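Local coordinates for protein Atp-dependent DNA ligase (Psychromonas sp., PDB 4D05) that probably seals nicks in double-stranded DNA with ATP as cofactor, passing through a covalent enzyme-adenylate intermediate, at residues 20-25 with 131-136; 155-160 with 173-178. One frame throughout, in Å; residues are numbered along the deposited sequence.

Contact 1 of 2, residues 20-25 with 131-136; sequences QYYVSE and QQKIPN. With AMP (adenosine monophosphate), chain H.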
loop_
_atom_site.group_PDB
_atom_site.type_symbol
_atom_site.label_atom_id
_atom_site.label_comp_id
_atom_site.label_asym_id
_atom_site.label_seq_id
_atom_site.Cartn_x
_atom_site.Cartn_y
_atom_site.Cartn_z
ATOM N N GLN A 20 -10.465 15.045 9.277
ATOM C CA GLN A 20 -10.255 14.326 10.532
ATOM C C GLN A 20 -9.085 13.367 10.436
ATOM O O GLN A 20 -8.752 12.726 11.434
ATOM C CB GLN A 20 -11.493 13.540 10.884
ATOM C CG GLN A 20 -12.682 14.381 10.863
ATOM C CD GLN A 20 -13.326 14.425 12.166
ATOM O OE1 GLN A 20 -12.718 14.858 13.147
ATOM N NE2 GLN A 20 -14.568 13.973 12.218
ATOM N N TYR A 21 -8.460 13.273 9.260
ATOM C CA TYR A 21 -7.394 12.287 9.056
ATOM C C TYR A 21 -6.023 12.892 8.873
ATOM O O TYR A 21 -5.847 13.866 8.137
ATOM C CB TYR A 21 -7.683 11.451 7.812
ATOM C CG TYR A 21 -8.903 10.636 7.977
ATOM C CD1 TYR A 21 -10.156 11.215 7.828
ATOM C CD2 TYR A 21 -8.827 9.302 8.318
ATOM C CE1 TYR A 21 -11.284 10.488 8.016
ATOM C CE2 TYR A 21 -9.963 8.566 8.504
ATOM C CZ TYR A 21 -11.199 9.173 8.352
ATOM O OH TYR A 21 -12.369 8.480 8.548
ATOM N N TYR A 22 -5.031 12.270 9.499
ATOM C CA TYR A 22 -3.652 12.570 9.192
ATOM C C TYR A 22 -3.239 11.802 7.938
ATOM O O TYR A 22 -3.478 10.596 7.825
ATOM C CB TYR A 22 -2.723 12.219 10.376
ATOM C CG TYR A 22 -2.789 13.312 11.432
ATOM C CD1 TYR A 22 -2.042 14.481 11.291
ATOM C CD2 TYR A 22 -3.629 13.195 12.513
ATOM C CE1 TYR A 22 -2.113 15.506 12.241
ATOM C CE2 TYR A 22 -3.721 14.201 13.459
ATOM C CZ TYR A 22 -2.967 15.352 13.314
ATOM O OH TYR A 22 -3.075 16.345 14.279
ATOM N N VAL A 23 -2.580 12.510 7.030
ATOM C CA VAL A 23 -2.215 11.969 5.728
ATOM C C VAL A 23 -0.706 11.859 5.644
ATOM O O VAL A 23 0.011 12.798 5.959
ATOM C CB VAL A 23 -2.746 12.875 4.593
ATOM C CG1 VAL A 23 -2.420 12.287 3.246
ATOM C CG2 VAL A 23 -4.221 13.092 4.783
ATOM N N SER A 24 -0.238 10.693 5.188
ATOM C CA SER A 24 1.177 10.427 5.077
ATOM C C SER A 24 1.437 9.682 3.774
ATOM O O SER A 24 0.527 9.151 3.151
ATOM C CB SER A 24 1.637 9.563 6.279
ATOM O OG SER A 24 0.956 8.322 6.281
ATOM N N GLU A 25 2.688 9.664 3.357
ATOM C CA GLU A 25 3.085 8.908 2.153
ATOM C C GLU A 25 3.139 7.415 2.444
ATOM O O GLU A 25 3.765 6.959 3.413
ATOM C CB GLU A 25 4.450 9.390 1.662
ATOM C CG GLU A 25 4.870 8.717 0.339
ATOM C CD GLU A 25 6.126 9.282 -0.273
ATOM O OE1 GLU A 25 6.463 10.442 0.043
ATOM O OE2 GLU A 25 6.781 8.561 -1.085
ATOM N N GLN A 131 3.289 13.467 8.863
ATOM C CA GLN A 131 1.845 13.363 9.003
ATOM C C GLN A 131 1.280 14.775 8.845
ATOM O O GLN A 131 1.679 15.719 9.575
ATOM C CB GLN A 131 1.471 12.808 10.391
ATOM C CG GLN A 131 2.005 11.372 10.720
ATOM C CD GLN A 131 1.217 10.293 9.995
ATOM O OE1 GLN A 131 0.137 10.546 9.461
ATOM N NE2 GLN A 131 1.739 9.061 10.015
ATOM N N GLN A 132 0.386 14.939 7.866
ATOM C CA GLN A 132 -0.161 16.265 7.583
ATOM C C GLN A 132 -1.672 16.258 7.476
ATOM O O GLN A 132 -2.290 15.249 7.203
ATOM C CB GLN A 132 0.457 16.862 6.309
ATOM C CG GLN A 132 0.237 16.061 5.031
ATOM C CD GLN A 132 1.073 16.601 3.839
ATOM O OE1 GLN A 132 0.821 17.696 3.333
ATOM N NE2 GLN A 132 2.058 15.829 3.397
ATOM N N LYS A 133 -2.250 17.437 7.672
ATOM C CA LYS A 133 -3.668 17.634 7.446
ATOM C C LYS A 133 -3.910 18.266 6.073
ATOM O O LYS A 133 -3.185 19.172 5.623
ATOM C CB LYS A 133 -4.259 18.548 8.538
ATOM C CG LYS A 133 -4.426 17.875 9.887
ATOM C CD LYS A 133 -5.435 16.750 9.806
ATOM C CE LYS A 133 -5.950 16.278 11.137
ATOM N NZ LYS A 133 -6.800 17.315 11.845
ATOM N N ILE A 134 -4.977 17.807 5.449
ATOM C CA ILE A 134 -5.353 18.214 4.091
ATOM C C ILE A 134 -6.781 18.735 4.142
ATOM O O ILE A 134 -7.639 18.150 4.818
ATOM C CB ILE A 134 -5.233 16.985 3.138
ATOM C CG1 ILE A 134 -3.781 16.497 3.025
ATOM C CG2 ILE A 134 -5.736 17.283 1.754
ATOM C CD1 ILE A 134 -2.836 17.482 2.364
ATOM N N PRO A 135 -7.064 19.846 3.448
ATOM C CA PRO A 135 -8.354 20.499 3.714
ATOM C C PRO A 135 -9.581 19.901 3.023
ATOM O O PRO A 135 -10.716 20.130 3.490
ATOM C CB PRO A 135 -8.133 21.930 3.206
ATOM C CG PRO A 135 -7.058 21.791 2.177
ATOM C CD PRO A 135 -6.135 20.746 2.759
ATOM N N ASN A 136 -9.398 19.172 1.924
ATOM C CA ASN A 136 -10.541 18.670 1.167
ATOM C C ASN A 136 -10.086 17.608 0.198
ATOM O O ASN A 136 -8.893 17.430 -0.017
ATOM C CB ASN A 136 -11.299 19.788 0.416
ATOM C CG ASN A 136 -10.373 20.681 -0.373
ATOM O OD1 ASN A 136 -9.728 20.258 -1.323
ATOM N ND2 ASN A 136 -10.284 21.947 0.049
HETATM P P AMP H . 0.252 -1.271 0.362
HETATM O O1P AMP H . -1.081 -1.772 -0.115
HETATM O O2P AMP H . 1.584 -1.912 0.019
HETATM O "O5'" AMP H . 0.112 -1.036 1.925
HETATM C "C5'" AMP H . 1.232 -0.421 2.518
HETATM C "C4'" AMP H . 1.541 -1.206 3.757
HETATM O "O4'" AMP H . 2.624 -0.638 4.460
HETATM C "C3'" AMP H . 0.330 -1.151 4.626
HETATM O "O3'" AMP H . 0.175 -2.498 5.101
HETATM C "C2'" AMP H . 0.705 -0.204 5.729
HETATM O "O2'" AMP H . 0.108 -0.880 6.839
HETATM C "C1'" AMP H . 2.251 -0.025 5.681
HETATM N N9 AMP H . 2.635 1.413 5.477
HETATM C C8 AMP H . 3.481 1.989 4.577
HETATM N N7 AMP H . 3.529 3.341 4.688
HETATM C C5 AMP H . 2.726 3.627 5.739
HETATM C C6 AMP H . 2.269 4.861 6.382
HETATM N N6 AMP H . 2.737 6.044 5.958
HETATM N N1 AMP H . 1.430 4.720 7.415
HETATM C C2 AMP H . 0.921 3.545 7.810
HETATM N N3 AMP H . 1.266 2.388 7.272
HETATM C C4 AMP H . 2.148 2.376 6.243
HETATM O O HOH W 1 -6.513 15.733 6.538
HETATM O O HOH W 2 -1.267 8.779 7.970
#

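Contact 2 of 2, residues 155-160 with 173-178; sequences LMLHHQ and MKLKKF. With AMP (adenosine monophosphate), chain H; SO4 (sulfate ion), chain F.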
loop_
_atom_site.group_PDB
_atom_site.type_symbol
_atom_site.label_atom_id
_atom_site.label_comp_id
_atom_site.label_asym_id
_atom_site.label_seq_id
_atom_site.Cartn_x
_atom_site.Cartn_y
_atom_site.Cartn_z
ATOM N N LEU A 155 -0.802 7.251 -0.699
ATOM C CA LEU A 155 -0.994 7.901 0.599
ATOM C C LEU A 155 -1.654 6.960 1.594
ATOM O O LEU A 155 -2.295 5.980 1.218
ATOM C CB LEU A 155 -1.895 9.144 0.434
ATOM C CG LEU A 155 -1.350 10.209 -0.499
ATOM C CD1 LEU A 155 -2.385 11.323 -0.735
ATOM C CD2 LEU A 155 -0.104 10.750 0.092
HETATM N N MSE A 156 -1.488 7.265 2.875
HETATM C CA MSE A 156 -2.224 6.640 3.940
HETATM C C MSE A 156 -2.950 7.700 4.749
HETATM O O MSE A 156 -2.437 8.789 4.920
HETATM C CB MSE A 156 -1.272 5.893 4.904
HETATM C CG MSE A 156 -0.383 4.835 4.238
HETATM SE SE MSE A 156 -1.394 3.246 3.652
HETATM C CE MSE A 156 -2.305 2.850 5.350
ATOM N N LEU A 157 -4.141 7.348 5.246
ATOM C CA LEU A 157 -4.960 8.216 6.058
ATOM C C LEU A 157 -5.219 7.524 7.408
ATOM O O LEU A 157 -5.587 6.351 7.453
ATOM C CB LEU A 157 -6.299 8.479 5.386
ATOM C CG LEU A 157 -6.255 9.397 4.140
ATOM C CD1 LEU A 157 -5.856 8.647 2.870
ATOM C CD2 LEU A 157 -7.577 10.043 3.910
ATOM N N HIS A 158 -5.079 8.274 8.495
ATOM C CA HIS A 158 -5.310 7.696 9.823
ATOM C C HIS A 158 -6.077 8.700 10.668
ATOM O O HIS A 158 -5.632 9.823 10.870
ATOM C CB HIS A 158 -3.962 7.358 10.444
ATOM C CG HIS A 158 -4.043 6.443 11.624
ATOM N ND1 HIS A 158 -2.934 5.798 12.123
ATOM C CD2 HIS A 158 -5.076 6.078 12.411
ATOM C CE1 HIS A 158 -3.289 5.033 13.137
ATOM N NE2 HIS A 158 -4.580 5.210 13.359
ATOM N N HIS A 159 -7.263 8.307 11.104
ATOM C CA HIS A 159 -8.142 9.190 11.853
ATOM C C HIS A 159 -7.462 9.670 13.141
ATOM O O HIS A 159 -6.919 8.866 13.919
ATOM C CB HIS A 159 -9.459 8.470 12.143
ATOM C CG HIS A 159 -10.572 9.379 12.534
ATOM N ND1 HIS A 159 -10.581 10.055 13.730
ATOM C CD2 HIS A 159 -11.711 9.727 11.892
ATOM C CE1 HIS A 159 -11.689 10.778 13.816
ATOM N NE2 HIS A 159 -12.386 10.605 12.705
ATOM N N GLN A 160 -7.514 10.985 13.359
ATOM C CA GLN A 160 -6.834 11.612 14.516
ATOM C C GLN A 160 -7.306 11.063 15.869
ATOM O O GLN A 160 -6.553 11.091 16.841
ATOM C CB GLN A 160 -6.998 13.148 14.464
ATOM C CG GLN A 160 -8.427 13.583 14.596
ATOM C CD GLN A 160 -8.646 15.023 14.198
ATOM O OE1 GLN A 160 -7.703 15.750 13.920
ATOM N NE2 GLN A 160 -9.900 15.433 14.144
HETATM N N MSE A 173 -6.655 3.962 6.403
HETATM C CA MSE A 173 -6.986 3.663 5.008
HETATM C C MSE A 173 -5.821 3.885 4.030
HETATM O O MSE A 173 -5.049 4.819 4.180
HETATM C CB MSE A 173 -8.150 4.531 4.566
HETATM C CG MSE A 173 -9.448 4.229 5.269
HETATM SE SE MSE A 173 -10.854 5.500 4.808
HETATM C CE MSE A 173 -10.251 6.931 5.935
ATOM N N LYS A 174 -5.754 3.011 3.026
ATOM C CA LYS A 174 -4.803 3.119 1.932
ATOM C C LYS A 174 -5.455 3.896 0.828
ATOM O O LYS A 174 -6.592 3.633 0.485
ATOM C CB LYS A 174 -4.467 1.739 1.312
ATOM C CG LYS A 174 -4.023 0.717 2.263
ATOM C CD LYS A 174 -3.895 -0.668 1.565
ATOM C CE LYS A 174 -3.218 -1.614 2.495
ATOM N NZ LYS A 174 -2.763 -2.829 1.786
ATOM N N LEU A 175 -4.692 4.779 0.203
ATOM C CA LEU A 175 -5.167 5.491 -0.988
ATOM C C LEU A 175 -4.122 5.394 -2.088
ATOM O O LEU A 175 -3.041 5.997 -2.021
ATOM C CB LEU A 175 -5.474 6.949 -0.634
ATOM C CG LEU A 175 -5.777 7.849 -1.822
ATOM C CD1 LEU A 175 -6.915 7.334 -2.660
ATOM C CD2 LEU A 175 -6.090 9.258 -1.309
ATOM N N LYS A 176 -4.437 4.610 -3.119
ATOM C CA LYS A 176 -3.584 4.542 -4.302
ATOM C C LYS A 176 -4.427 5.003 -5.473
ATOM O O LYS A 176 -5.662 5.064 -5.380
ATOM C CB LYS A 176 -3.044 3.119 -4.515
ATOM C CG LYS A 176 -2.035 2.705 -3.436
ATOM C CD LYS A 176 -1.407 1.347 -3.672
ATOM C CE LYS A 176 -0.318 1.430 -4.735
ATOM N NZ LYS A 176 0.602 0.226 -4.713
ATOM N N LYS A 177 -3.781 5.337 -6.575
ATOM C CA LYS A 177 -4.531 5.754 -7.755
ATOM C C LYS A 177 -5.432 4.692 -8.294
ATOM O O LYS A 177 -6.531 4.984 -8.807
ATOM C CB LYS A 177 -3.584 6.246 -8.849
ATOM C CG LYS A 177 -3.193 7.694 -8.601
ATOM C CD LYS A 177 -2.944 8.444 -9.830
ATOM C CE LYS A 177 -2.543 9.881 -9.493
ATOM N NZ LYS A 177 -2.030 10.533 -10.711
ATOM N N PHE A 178 -4.995 3.451 -8.165
ATOM C CA PHE A 178 -5.796 2.349 -8.599
ATOM C C PHE A 178 -5.443 1.054 -7.881
ATOM O O PHE A 178 -4.449 0.948 -7.145
ATOM C CB PHE A 178 -5.632 2.150 -10.112
ATOM C CG PHE A 178 -4.225 1.937 -10.524
ATOM C CD1 PHE A 178 -3.643 0.685 -10.414
ATOM C CD2 PHE A 178 -3.465 2.995 -11.012
ATOM C CE1 PHE A 178 -2.313 0.484 -10.798
ATOM C CE2 PHE A 178 -2.144 2.804 -11.386
ATOM C CZ PHE A 178 -1.565 1.540 -11.277
HETATM P P AMP H . 0.252 -1.271 0.362
HETATM O O1P AMP H . -1.081 -1.772 -0.115
HETATM O O2P AMP H . 1.584 -1.912 0.019
HETATM O "O5'" AMP H . 0.112 -1.036 1.925
HETATM C "C5'" AMP H . 1.232 -0.421 2.518
HETATM C "C4'" AMP H . 1.541 -1.206 3.757
HETATM O "O4'" AMP H . 2.624 -0.638 4.460
HETATM C "C3'" AMP H . 0.330 -1.151 4.626
HETATM O "O3'" AMP H . 0.175 -2.498 5.101
HETATM C "C2'" AMP H . 0.705 -0.204 5.729
HETATM O "O2'" AMP H . 0.108 -0.880 6.839
HETATM C "C1'" AMP H . 2.251 -0.025 5.681
HETATM N N9 AMP H . 2.635 1.413 5.477
HETATM C C8 AMP H . 3.481 1.989 4.577
HETATM N N7 AMP H . 3.529 3.341 4.688
HETATM C C5 AMP H . 2.726 3.627 5.739
HETATM C C6 AMP H . 2.269 4.861 6.382
HETATM N N6 AMP H . 2.737 6.044 5.958
HETATM N N1 AMP H . 1.430 4.720 7.415
HETATM C C2 AMP H . 0.921 3.545 7.810
HETATM N N3 AMP H . 1.266 2.388 7.272
HETATM C C4 AMP H . 2.148 2.376 6.243
HETATM S S SO4 F . -1.522 -5.123 4.290
HETATM O O1 SO4 F . -0.871 -4.661 3.059
HETATM O O2 SO4 F . -0.532 -5.422 5.343
HETATM O O3 SO4 F . -2.409 -4.081 4.822
HETATM O O4 SO4 F . -2.298 -6.340 3.999
#

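Contact 1 of 2, residues 20-25 with 131-136
The Tyr22 ring carries Lys133 CE over the centre of one face, a CH-pi contact 3.8 Å from CE to the ring centroid. Lys133 NZ lies further off-centre in a cation-pi position; the Lys133 chain bends at chi2 and chi4, and NZ hydrogen-bonds Gln160 OE1 and Thr19 O. The Gln131 amide stands nearly perpendicular to this ring (80°), its OE1 3.4 Å from Tyr22 CB, while Tyr22 OH bonds Glu108. Here the loop 131-136 joins the outermost strand, 21-26, of a sheet in the adenylation domain through a single antiparallel hydrogen-bonded pair, Val23 with Gln132. Val23 N gives a 2.8 Å bond to Gln132 O, and Gln132 N returns one on a lone pair of Val23 O. Alongside, Val23 CG2 packs on Ile134 CG1 where both side chains meet helix 137-149. One water bridges Tyr21 O and Ile134 N; another is shared by Tyr22 O, Gln131 OE1 and Ser24 OG. With chi1 61°, Ser24 OG is tucked between the backbone N and the carbonyl carbon and accepts a hydrogen bond from AMP N6 at 2.9 Å, the same amino group bonding Glu25 O at 2.9 Å.

Contact 2 of 2, residues 155-160 with 173-178
Lys174 NZ grips AMP O1P at 2.7 Å and sulfate O1 at 2.9 Å, with weak bonds to AMP O5' and sulfate O3. Flanking it in the nucleotide pocket, Met156 (selenomethionine) sets CG directly above the adenine plane, 3.4 Å from AMP C6. Both residues belong to an antiparallel strand pair, 155-159 with 173-175, consistent with parts of motifs IV and V of the nucleotidyltransferase family. Met156 and Lys174 form the non-hydrogen-bonded pair and lie side by side, pointing the same way. The Met156 chain bends at chi2 and chi3, so that SE rests 3.9 Å from Lys174 CG; Lys174 stays extended beyond CG and thereby reaches the phosphate. The positive NZ, near two anionic groups, would be expected to remain protonated. An alanine here would remove the ammonium group and the chain beyond CB, and would probably leave the AMP phosphate less firmly held and, without CG, part of the packing against Met156 looser. The sulfate, probably from the crystallisation liquor, is also held by Lys42 and Arg168.

Behind this shell, hydrogen-bonded pairs on either side fix the register: Leu155 with Leu175, and Leu157 with Met173 (also selenomethionine). The Leu155 N-H points almost straight at Leu175 O (179°), whereas Leu175 N approaches Leu155 O from 28° above the carbonyl plane. These four side chains occupy the other face of the sheet, where Leu155 and Leu175 pack against Leu140 and Leu144 of helix 137-149. The Leu157 and Leu175 side chains cross obliquely, CD1 of Leu157 3.9 Å from CB of Leu175. Further along, Lys176 NZ makes a salt bridge with Glu153, another residue of the AMP pocket. At the opposite end of the pair, Met173 N donates to Leu157 O at 2.8 Å.

How the contacts relate
Contacts 1 and 2, centres about 9 Å apart, share one sheet: strand 154-159 lies between 21-26 and 173-175, so the loop 131-136 borders an edge that continues inward to Lys174. A backbone hydrogen bond, Ser24 O to Met156 N at 2.8 Å, joins the contacts. Tyr21 of contact 1 packs tightly on contact 2, its CE2 3.1 Å from Met173 CE, and meets His159 edge-to-face. Ser24 and Glu25 of contact 1 and Met156 and Lys174 of contact 2 belong to one AMP pocket; 131-136 stands behind Ser24 and reaches the nucleotide only indirectly. Helix 137-149 backs both contacts through Leu140, which touches Val23, Leu155 and Leu175.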